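Side-chain contacts in computational Design of Enzyme (Synthetic construct, PDB 3TP4), which probably presents an activated serine in a computationally designed catalytic triad, built on a scaffold of the glycosyl hydrolase family 26 TIM-barrel type: residues G43-P48 / V332-D337; F67-S72 / D96-A101; T391-R396 / V405-A410. All coordinates share one frame; numbering follows the deposited sequence.

Contact 1: residues G43-P48 / V332-D337; sequences GLTTGP and VPVPGD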
loop_
_atom_site.group_PDB
_atom_site.type_symbol
_atom_site.label_atom_id
_atom_site.label_comp_id
_atom_site.label_asym_id
_atom_site.label_seq_id
_atom_site.Cartn_x
_atom_site.Cartn_y
_atom_site.Cartn_z
ATOM N N GLY A 43 -8.422 19.090 -10.916
ATOM C CA GLY A 43 -9.788 19.060 -11.418
ATOM C C GLY A 43 -9.949 19.760 -12.758
ATOM O O GLY A 43 -9.210 20.697 -13.065
ATOM N N LEU A 44 -10.910 19.307 -13.556
ATOM C CA LEU A 44 -11.219 19.960 -14.827
ATOM C C LEU A 44 -12.380 20.928 -14.682
ATOM O O LEU A 44 -12.608 21.752 -15.560
ATOM C CB LEU A 44 -11.564 18.945 -15.918
ATOM C CG LEU A 44 -10.741 17.662 -16.004
ATOM C CD1 LEU A 44 -10.892 17.068 -17.389
ATOM C CD2 LEU A 44 -9.289 17.938 -15.703
ATOM N N THR A 45 -13.125 20.831 -13.587
ATOM C CA THR A 45 -14.301 21.685 -13.422
ATOM C C THR A 45 -14.143 22.624 -12.239
ATOM O O THR A 45 -15.033 23.416 -11.950
ATOM C CB THR A 45 -15.591 20.864 -13.187
ATOM O OG1 THR A 45 -15.566 20.303 -11.869
ATOM C CG2 THR A 45 -15.724 19.762 -14.204
ATOM N N THR A 46 -13.012 22.526 -11.550
ATOM C CA THR A 46 -12.816 23.246 -10.295
ATOM C C THR A 46 -12.137 24.596 -10.473
ATOM O O THR A 46 -12.205 25.450 -9.589
ATOM C CB THR A 46 -11.925 22.442 -9.348
ATOM O OG1 THR A 46 -10.732 22.076 -10.048
ATOM C CG2 THR A 46 -12.649 21.173 -8.876
ATOM N N GLY A 47 -11.464 24.780 -11.603
ATOM C CA GLY A 47 -10.517 25.874 -11.720
ATOM C C GLY A 47 -9.390 25.618 -10.730
ATOM O O GLY A 47 -9.190 24.479 -10.316
ATOM N N PRO A 48 -8.652 26.671 -10.343
ATOM C CA PRO A 48 -7.557 26.550 -9.373
ATOM C C PRO A 48 -7.996 25.851 -8.089
ATOM O O PRO A 48 -8.991 26.244 -7.483
ATOM C CB PRO A 48 -7.196 28.007 -9.079
ATOM C CG PRO A 48 -7.560 28.732 -10.329
ATOM C CD PRO A 48 -8.797 28.052 -10.843
ATOM N N VAL A 332 -12.363 10.445 -13.812
ATOM C CA VAL A 332 -13.760 10.750 -13.485
ATOM C C VAL A 332 -14.344 11.638 -14.585
ATOM O O VAL A 332 -13.838 12.727 -14.829
ATOM C CB VAL A 332 -13.881 11.457 -12.118
ATOM C CG1 VAL A 332 -15.295 12.032 -11.922
ATOM C CG2 VAL A 332 -13.499 10.493 -10.961
ATOM N N PRO A 333 -15.412 11.175 -15.255
ATOM C CA PRO A 333 -16.034 11.964 -16.330
ATOM C C PRO A 333 -16.488 13.338 -15.852
ATOM O O PRO A 333 -16.883 13.494 -14.698
ATOM C CB PRO A 333 -17.261 11.130 -16.726
ATOM C CG PRO A 333 -16.966 9.753 -16.262
ATOM C CD PRO A 333 -16.098 9.888 -15.036
ATOM N N VAL A 334 -16.430 14.322 -16.745
ATOM C CA VAL A 334 -16.878 15.674 -16.453
ATOM C C VAL A 334 -17.815 16.084 -17.585
ATOM O O VAL A 334 -17.955 15.342 -18.560
ATOM C CB VAL A 334 -15.684 16.652 -16.300
ATOM C CG1 VAL A 334 -14.793 16.201 -15.157
ATOM C CG2 VAL A 334 -14.879 16.735 -17.588
ATOM N N PRO A 335 -18.507 17.225 -17.441
ATOM C CA PRO A 335 -19.465 17.564 -18.497
ATOM C C PRO A 335 -18.757 17.568 -19.846
ATOM O O PRO A 335 -17.633 18.055 -19.955
ATOM C CB PRO A 335 -19.926 18.967 -18.108
ATOM C CG PRO A 335 -19.785 18.991 -16.622
ATOM C CD PRO A 335 -18.524 18.210 -16.345
ATOM N N GLY A 336 -19.390 16.996 -20.857
ATOM C CA GLY A 336 -18.758 16.881 -22.152
ATOM C C GLY A 336 -18.292 15.472 -22.445
ATOM O O GLY A 336 -18.157 15.108 -23.610
ATOM N N ASP A 337 -18.040 14.682 -21.398
ATOM C CA ASP A 337 -17.600 13.304 -21.576
ATOM C C ASP A 337 -18.779 12.389 -21.797
ATOM O O ASP A 337 -19.817 12.535 -21.150
ATOM C CB ASP A 337 -16.820 12.804 -20.353
ATOM C CG ASP A 337 -15.508 13.530 -20.161
ATOM O OD1 ASP A 337 -15.030 14.168 -21.124
ATOM O OD2 ASP A 337 -14.955 13.451 -19.044
#
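A small apolar touch joins Leu-44 and Thr-45 to Val-334 and Pro-335, between two loops that each run from a barrel strand to the following helix: 32-37 to 55-60, and 318-321 to 340-348. Thr-45 brings its methyl rather than its hydroxyl. CG2 of Thr-45 lies 3.8 Å from Val-334 CB, about equally near CG1 of that valine, and 3.9 Å from Pro-335 CD. With chi1 at 72°, OG1 is tucked between the backbone N and the carbonyl carbon, and it bonds to Asp-55 and Asn-58 of helix 55-60. Leu-44 comes across Val-334 at about a right angle, its CD1 4.0 Å from Val-334 CG2. The valine heads a type II turn ending at Asp-337, whose N bonds back to Val-334 O; Gly-336 takes the turn's positive-phi position. Asp-337 OD2 also receives Val-334 N at 2.9 Å, the donor standing 48° above the carboxylate plane, and His-330 holds the same oxygen. No hydrogen bond crosses between 43-48 and 332-337. The polar bonds described here run within the turn or to Asp-55, Asn-58 and His-330, which implies that the two segments are matched by the fit of methyl and methylene groups.

Contact 2: residues F67-S72 / D96-A101; sequences FGWSTS and DYIRKA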
loop_
_atom_site.group_PDB
_atom_site.type_symbol
_atom_site.label_atom_id
_atom_site.label_comp_id
_atom_site.label_asym_id
_atom_site.label_seq_id
_atom_site.Cartn_x
_atom_site.Cartn_y
_atom_site.Cartn_z
ATOM N N PHE A 67 -10.118 9.620 -0.345
ATOM C CA PHE A 67 -9.275 10.622 -0.996
ATOM C C PHE A 67 -7.890 10.015 -1.159
ATOM O O PHE A 67 -7.210 9.744 -0.164
ATOM C CB PHE A 67 -9.149 11.874 -0.106
ATOM C CG PHE A 67 -10.402 12.739 -0.042
ATOM C CD1 PHE A 67 -11.607 12.220 0.409
ATOM C CD2 PHE A 67 -10.349 14.086 -0.380
ATOM C CE1 PHE A 67 -12.751 13.023 0.494
ATOM C CE2 PHE A 67 -11.491 14.895 -0.296
ATOM C CZ PHE A 67 -12.684 14.363 0.138
ATOM N N GLY A 68 -7.460 9.790 -2.397
ATOM C CA GLY A 68 -6.147 9.209 -2.635
ATOM C C GLY A 68 -5.093 10.271 -2.932
ATOM O O GLY A 68 -5.412 11.327 -3.473
ATOM N N TRP A 69 -3.840 9.982 -2.581
ATOM C CA TRP A 69 -2.720 10.900 -2.782
ATOM C C TRP A 69 -1.430 10.120 -3.032
ATOM O O TRP A 69 -1.295 8.984 -2.586
ATOM C CB TRP A 69 -2.480 11.726 -1.533
ATOM C CG TRP A 69 -3.661 12.290 -0.890
ATOM C CD1 TRP A 69 -4.269 11.837 0.237
ATOM C CD2 TRP A 69 -4.366 13.465 -1.288
ATOM N NE1 TRP A 69 -5.321 12.648 0.562
ATOM C CE2 TRP A 69 -5.401 13.660 -0.359
ATOM C CE3 TRP A 69 -4.225 14.369 -2.347
ATOM C CZ2 TRP A 69 -6.304 14.722 -0.456
ATOM C CZ3 TRP A 69 -5.119 15.425 -2.443
ATOM C CH2 TRP A 69 -6.146 15.591 -1.507
ATOM N N SER A 70 -0.477 10.732 -3.729
ATOM C CA SER A 70 0.830 10.097 -3.942
ATOM C C SER A 70 1.897 10.790 -3.099
ATOM O O SER A 70 1.820 11.994 -2.891
ATOM C CB SER A 70 1.231 10.173 -5.415
ATOM O OG SER A 70 0.335 9.435 -6.224
ATOM N N THR A 71 2.891 10.040 -2.618
ATOM C CA THR A 71 3.990 10.662 -1.872
ATOM C C THR A 71 4.778 11.607 -2.773
ATOM O O THR A 71 5.527 12.455 -2.303
ATOM C CB THR A 71 4.941 9.629 -1.277
ATOM O OG1 THR A 71 5.447 8.789 -2.322
ATOM C CG2 THR A 71 4.218 8.787 -0.227
ATOM N N SER A 72 4.587 11.435 -4.074
ATOM C CA SER A 72 5.078 12.348 -5.102
ATOM C C SER A 72 4.856 13.831 -4.756
ATOM O O SER A 72 5.597 14.706 -5.201
ATOM C CB SER A 72 4.363 12.022 -6.410
ATOM O OG SER A 72 5.137 12.420 -7.520
ATOM N N ASP A 96 -2.224 19.534 5.030
ATOM C CA ASP A 96 -3.389 20.414 5.025
ATOM C C ASP A 96 -4.543 19.803 4.217
ATOM O O ASP A 96 -5.698 19.818 4.645
ATOM C CB ASP A 96 -3.018 21.783 4.452
ATOM C CG ASP A 96 -4.202 22.737 4.401
ATOM O OD1 ASP A 96 -4.813 22.983 5.461
ATOM O OD2 ASP A 96 -4.530 23.222 3.295
ATOM N N TYR A 97 -4.217 19.268 3.051
ATOM C CA TYR A 97 -5.217 18.640 2.194
ATOM C C TYR A 97 -5.784 17.365 2.818
ATOM O O TYR A 97 -6.955 17.040 2.609
ATOM C CB TYR A 97 -4.619 18.346 0.822
ATOM C CG TYR A 97 -4.624 19.531 -0.121
ATOM C CD1 TYR A 97 -4.363 20.821 0.339
ATOM C CD2 TYR A 97 -4.879 19.358 -1.476
ATOM C CE1 TYR A 97 -4.361 21.901 -0.530
ATOM C CE2 TYR A 97 -4.885 20.423 -2.345
ATOM C CZ TYR A 97 -4.624 21.694 -1.870
ATOM O OH TYR A 97 -4.632 22.747 -2.752
ATOM N N ILE A 98 -4.959 16.648 3.580
ATOM C CA ILE A 98 -5.413 15.455 4.299
ATOM C C ILE A 98 -6.367 15.865 5.410
ATOM O O ILE A 98 -7.387 15.212 5.648
ATOM C CB ILE A 98 -4.223 14.652 4.903
ATOM C CG1 ILE A 98 -3.539 13.810 3.824
ATOM C CG2 ILE A 98 -4.690 13.750 6.048
ATOM C CD1 ILE A 98 -2.211 13.190 4.267
ATOM N N ARG A 99 -6.034 16.958 6.095
ATOM C CA ARG A 99 -6.899 17.491 7.150
ATOM C C ARG A 99 -8.260 17.913 6.581
ATOM O O ARG A 99 -9.314 17.641 7.169
ATOM C CB ARG A 99 -6.219 18.685 7.842
ATOM C CG ARG A 99 -5.200 18.288 8.909
ATOM C CD ARG A 99 -4.222 19.424 9.256
ATOM N NE ARG A 99 -4.882 20.726 9.342
ATOM C CZ ARG A 99 -5.667 21.103 10.346
ATOM N NH1 ARG A 99 -5.889 20.280 11.367
ATOM N NH2 ARG A 99 -6.229 22.308 10.332
ATOM N N LYS A 100 -8.221 18.585 5.436
ATOM C CA LYS A 100 -9.433 19.042 4.765
ATOM C C LYS A 100 -10.317 17.864 4.370
ATOM O O LYS A 100 -11.548 17.937 4.464
ATOM C CB LYS A 100 -9.069 19.877 3.537
ATOM C CG LYS A 100 -8.680 21.322 3.884
ATOM C CD LYS A 100 -8.012 22.039 2.724
ATOM C CE LYS A 100 -7.827 23.552 3.043
ATOM N NZ LYS A 100 -6.761 24.170 2.194
ATOM N N ALA A 101 -9.682 16.774 3.942
ATOM C CA ALA A 101 -10.423 15.601 3.506
ATOM C C ALA A 101 -11.066 14.956 4.716
ATOM O O ALA A 101 -12.220 14.529 4.671
ATOM C CB ALA A 101 -9.493 14.615 2.802
#
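Ala-101 presses its methyl onto one face of the Phe-67 ring, the tight end of this contact: CB lies 3.6 Å from the ring centroid in a CH-pi contact and is closest to Phe-67 CD2 at 3.3 Å. A chi1 of -73° sets the Phe-67 ring beside its backbone N, and chi2 (59°) turns a face to Ala-101. A serine in place of Phe-67 would probably leave the Ala-101 methyl without its aromatic cover and open a gap between strand and helix. Farther along, Trp-69 meets Tyr-97 at about a right angle, its CH2 near the plane of the tyrosine ring at the edge and 3.9 Å from Tyr-97 CB. Ile-98 CG1 approaches the indole obliquely, 3.9 Å from Trp-69 NE1, whose hydrogen bond goes to Asn-108. This is the first half of the beta-alpha-beta unit 66-70, 87-104, 107-113 of the TIM barrel, with segments 67-70 and 96-101 running antiparallel (170°). Ser-70, on the same strand, bonds His-37, consistent with the designed triad. The partly exposed side of the helix is polar instead: Lys-100 NZ reaches Asp-96 OD2 on its syn side at 2.7 Å in a salt bridge, while Arg-99 extends to Asp-161.

Contact 3: residues T391-R396 / V405-A410; sequences TTVRVR and VTVEVA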
loop_
_atom_site.group_PDB
_atom_site.type_symbol
_atom_site.label_atom_id
_atom_site.label_comp_id
_atom_site.label_asym_id
_atom_site.label_seq_id
_atom_site.Cartn_x
_atom_site.Cartn_y
_atom_site.Cartn_z
ATOM N N THR A 391 30.113 -10.201 3.700
ATOM C CA THR A 391 28.876 -9.452 3.596
ATOM C C THR A 391 28.230 -9.502 4.977
ATOM O O THR A 391 28.574 -10.351 5.790
ATOM C CB THR A 391 27.934 -10.042 2.536
ATOM O OG1 THR A 391 26.748 -9.244 2.466
ATOM C CG2 THR A 391 27.551 -11.471 2.889
ATOM N N THR A 392 27.301 -8.601 5.250
ATOM C CA THR A 392 26.707 -8.549 6.578
ATOM C C THR A 392 25.360 -9.252 6.573
ATOM O O THR A 392 24.500 -8.915 5.771
ATOM C CB THR A 392 26.505 -7.100 7.028
ATOM O OG1 THR A 392 27.757 -6.421 6.971
ATOM C CG2 THR A 392 25.972 -7.049 8.451
ATOM N N VAL A 393 25.196 -10.234 7.458
ATOM C CA VAL A 393 23.899 -10.864 7.663
ATOM C C VAL A 393 23.120 -10.022 8.666
ATOM O O VAL A 393 23.637 -9.675 9.737
ATOM C CB VAL A 393 24.024 -12.293 8.222
ATOM C CG1 VAL A 393 22.648 -12.863 8.493
ATOM C CG2 VAL A 393 24.796 -13.203 7.257
ATOM N N ARG A 394 21.890 -9.672 8.312
ATOM C CA ARG A 394 21.038 -8.902 9.213
ATOM C C ARG A 394 19.754 -9.672 9.434
ATOM O O ARG A 394 19.066 -10.022 8.481
ATOM C CB ARG A 394 20.693 -7.538 8.605
ATOM C CG ARG A 394 21.889 -6.602 8.442
ATOM C CD ARG A 394 21.494 -5.331 7.659
ATOM N NE ARG A 394 22.633 -4.429 7.504
ATOM C CZ ARG A 394 23.532 -4.518 6.526
ATOM N NH1 ARG A 394 23.422 -5.460 5.595
ATOM N NH2 ARG A 394 24.543 -3.662 6.477
ATOM N N VAL A 395 19.433 -9.930 10.694
ATOM C CA VAL A 395 18.176 -10.564 11.042
ATOM C C VAL A 395 17.337 -9.636 11.921
ATOM O O VAL A 395 17.830 -9.064 12.906
ATOM C CB VAL A 395 18.405 -11.889 11.798
ATOM C CG1 VAL A 395 17.058 -12.497 12.208
ATOM C CG2 VAL A 395 19.218 -12.880 10.930
ATOM N N ARG A 396 16.073 -9.493 11.548
ATOM C CA ARG A 396 15.089 -8.760 12.340
ATOM C C ARG A 396 14.212 -9.767 13.101
ATOM O O ARG A 396 13.590 -10.648 12.506
ATOM C CB ARG A 396 14.234 -7.877 11.423
ATOM C CG ARG A 396 13.056 -7.159 12.088
ATOM C CD ARG A 396 13.473 -6.377 13.307
ATOM N NE ARG A 396 12.341 -5.703 13.942
ATOM C CZ ARG A 396 12.434 -4.958 15.042
ATOM N NH1 ARG A 396 13.611 -4.788 15.647
ATOM N NH2 ARG A 396 11.353 -4.382 15.542
ATOM N N VAL A 405 20.522 -15.101 18.665
ATOM C CA VAL A 405 20.186 -15.469 17.302
ATOM C C VAL A 405 21.441 -16.093 16.716
ATOM O O VAL A 405 22.534 -15.523 16.800
ATOM C CB VAL A 405 19.791 -14.246 16.435
ATOM C CG1 VAL A 405 19.408 -14.689 15.031
ATOM C CG2 VAL A 405 18.633 -13.452 17.072
ATOM N N THR A 406 21.285 -17.275 16.144
ATOM C CA THR A 406 22.384 -17.939 15.459
ATOM C C THR A 406 21.963 -18.156 14.023
ATOM O O THR A 406 20.770 -18.227 13.708
ATOM C CB THR A 406 22.725 -19.297 16.105
ATOM O OG1 THR A 406 21.560 -20.124 16.101
ATOM C CG2 THR A 406 23.203 -19.107 17.559
ATOM N N VAL A 407 22.938 -18.212 13.134
ATOM C CA VAL A 407 22.643 -18.419 11.731
ATOM C C VAL A 407 23.448 -19.624 11.286
ATOM O O VAL A 407 24.619 -19.776 11.650
ATOM C CB VAL A 407 22.990 -17.174 10.883
ATOM C CG1 VAL A 407 23.073 -17.524 9.396
ATOM C CG2 VAL A 407 21.948 -16.076 11.103
ATOM N N GLU A 408 22.804 -20.503 10.535
ATOM C CA GLU A 408 23.478 -21.673 10.018
ATOM C C GLU A 408 23.463 -21.579 8.503
ATOM O O GLU A 408 22.409 -21.427 7.888
ATOM C CB GLU A 408 22.776 -22.939 10.505
ATOM C CG GLU A 408 23.531 -24.207 10.227
ATOM C CD GLU A 408 22.790 -25.425 10.735
ATOM O OE1 GLU A 408 21.860 -25.868 10.028
ATOM O OE2 GLU A 408 23.136 -25.926 11.835
ATOM N N VAL A 409 24.643 -21.632 7.905
ATOM C CA VAL A 409 24.757 -21.554 6.458
ATOM C C VAL A 409 25.043 -22.938 5.922
ATOM O O VAL A 409 25.945 -23.621 6.413
ATOM C CB VAL A 409 25.898 -20.623 6.033
ATOM C CG1 VAL A 409 26.021 -20.591 4.517
ATOM C CG2 VAL A 409 25.665 -19.211 6.599
ATOM N N ALA A 410 24.265 -23.362 4.933
ATOM C CA ALA A 410 24.417 -24.720 4.412
ATOM C C ALA A 410 24.413 -24.719 2.899
ATOM O O ALA A 410 23.876 -23.815 2.270
ATOM C CB ALA A 410 23.314 -25.620 4.939
#
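Val-407 overlaps two valines of the facing strand with a single methyl: its CG2 lies 4.2 Å from Val-393 CG1 and equally far from Val-395 CG2. Val-407 CG1 is anti to the backbone N (chi1 163°), which leaves CG2 beside that N as the branch that fills the position between the two partners. One step along, Val-395 uses its other branch, and its CG1 meets Val-405 CG1 at 4.3 Å. Val-395 is thus shared by Val-405 and Val-407 just as Val-407 is shared by Val-393 and Val-395, and the four residues form a staggered, wholly aliphatic patch. No hydrogen bond links 391-396 to 405-410; the axes of these segments come no nearer than 9.4 Å and run at 129° to each other, a separation that fits side chains meeting between the two layers of a beta sandwich, as in Ig-like domains. Strand alternation turns these four valines inward, while Arg-394 and Thr-406 point away from the facing strand. The Arg-394 guanidinium lies with one face over Thr-392 CG2 and bonds Ser-379, and Arg-396 reaches out to a salt bridge with Asp-206 on helix 190-207 of the barrel region. Within the sandwich, strand 391-398 is hydrogen-bonded between 374-379 and 429-433, and strand 402-411 is flanked by 414-423 and 446-453. Leu-421 touches both Val-395 and Val-407, Trp-433 lies against Val-393, and Trp-429 against Val-405, so the valine cluster is continued by side chains of strands 414-423 and 429-433.

Overall arrangement
From the N terminus, the chain passes through barrel strand 32-37 and reaches the 43-48 side of contact 1, which closes only 284 residues later at 332-337. That long loop holds most of the barrel and brings together the connections that follow two paired strands, 32-37 and 318-321. Contact 2 nests inside it as a short closure, fixing helix 87-104 to strand 66-70; the centres of contacts 1 and 2 lie about 19 Å apart. Contact 3 follows in series, closing a short loop, its segments nine residues apart at their near ends, and joining what are probably the two layers of the Ig-like sandwich. Its centre is about 55 Å from that of contact 1 and about 40 Å from that of contact 2.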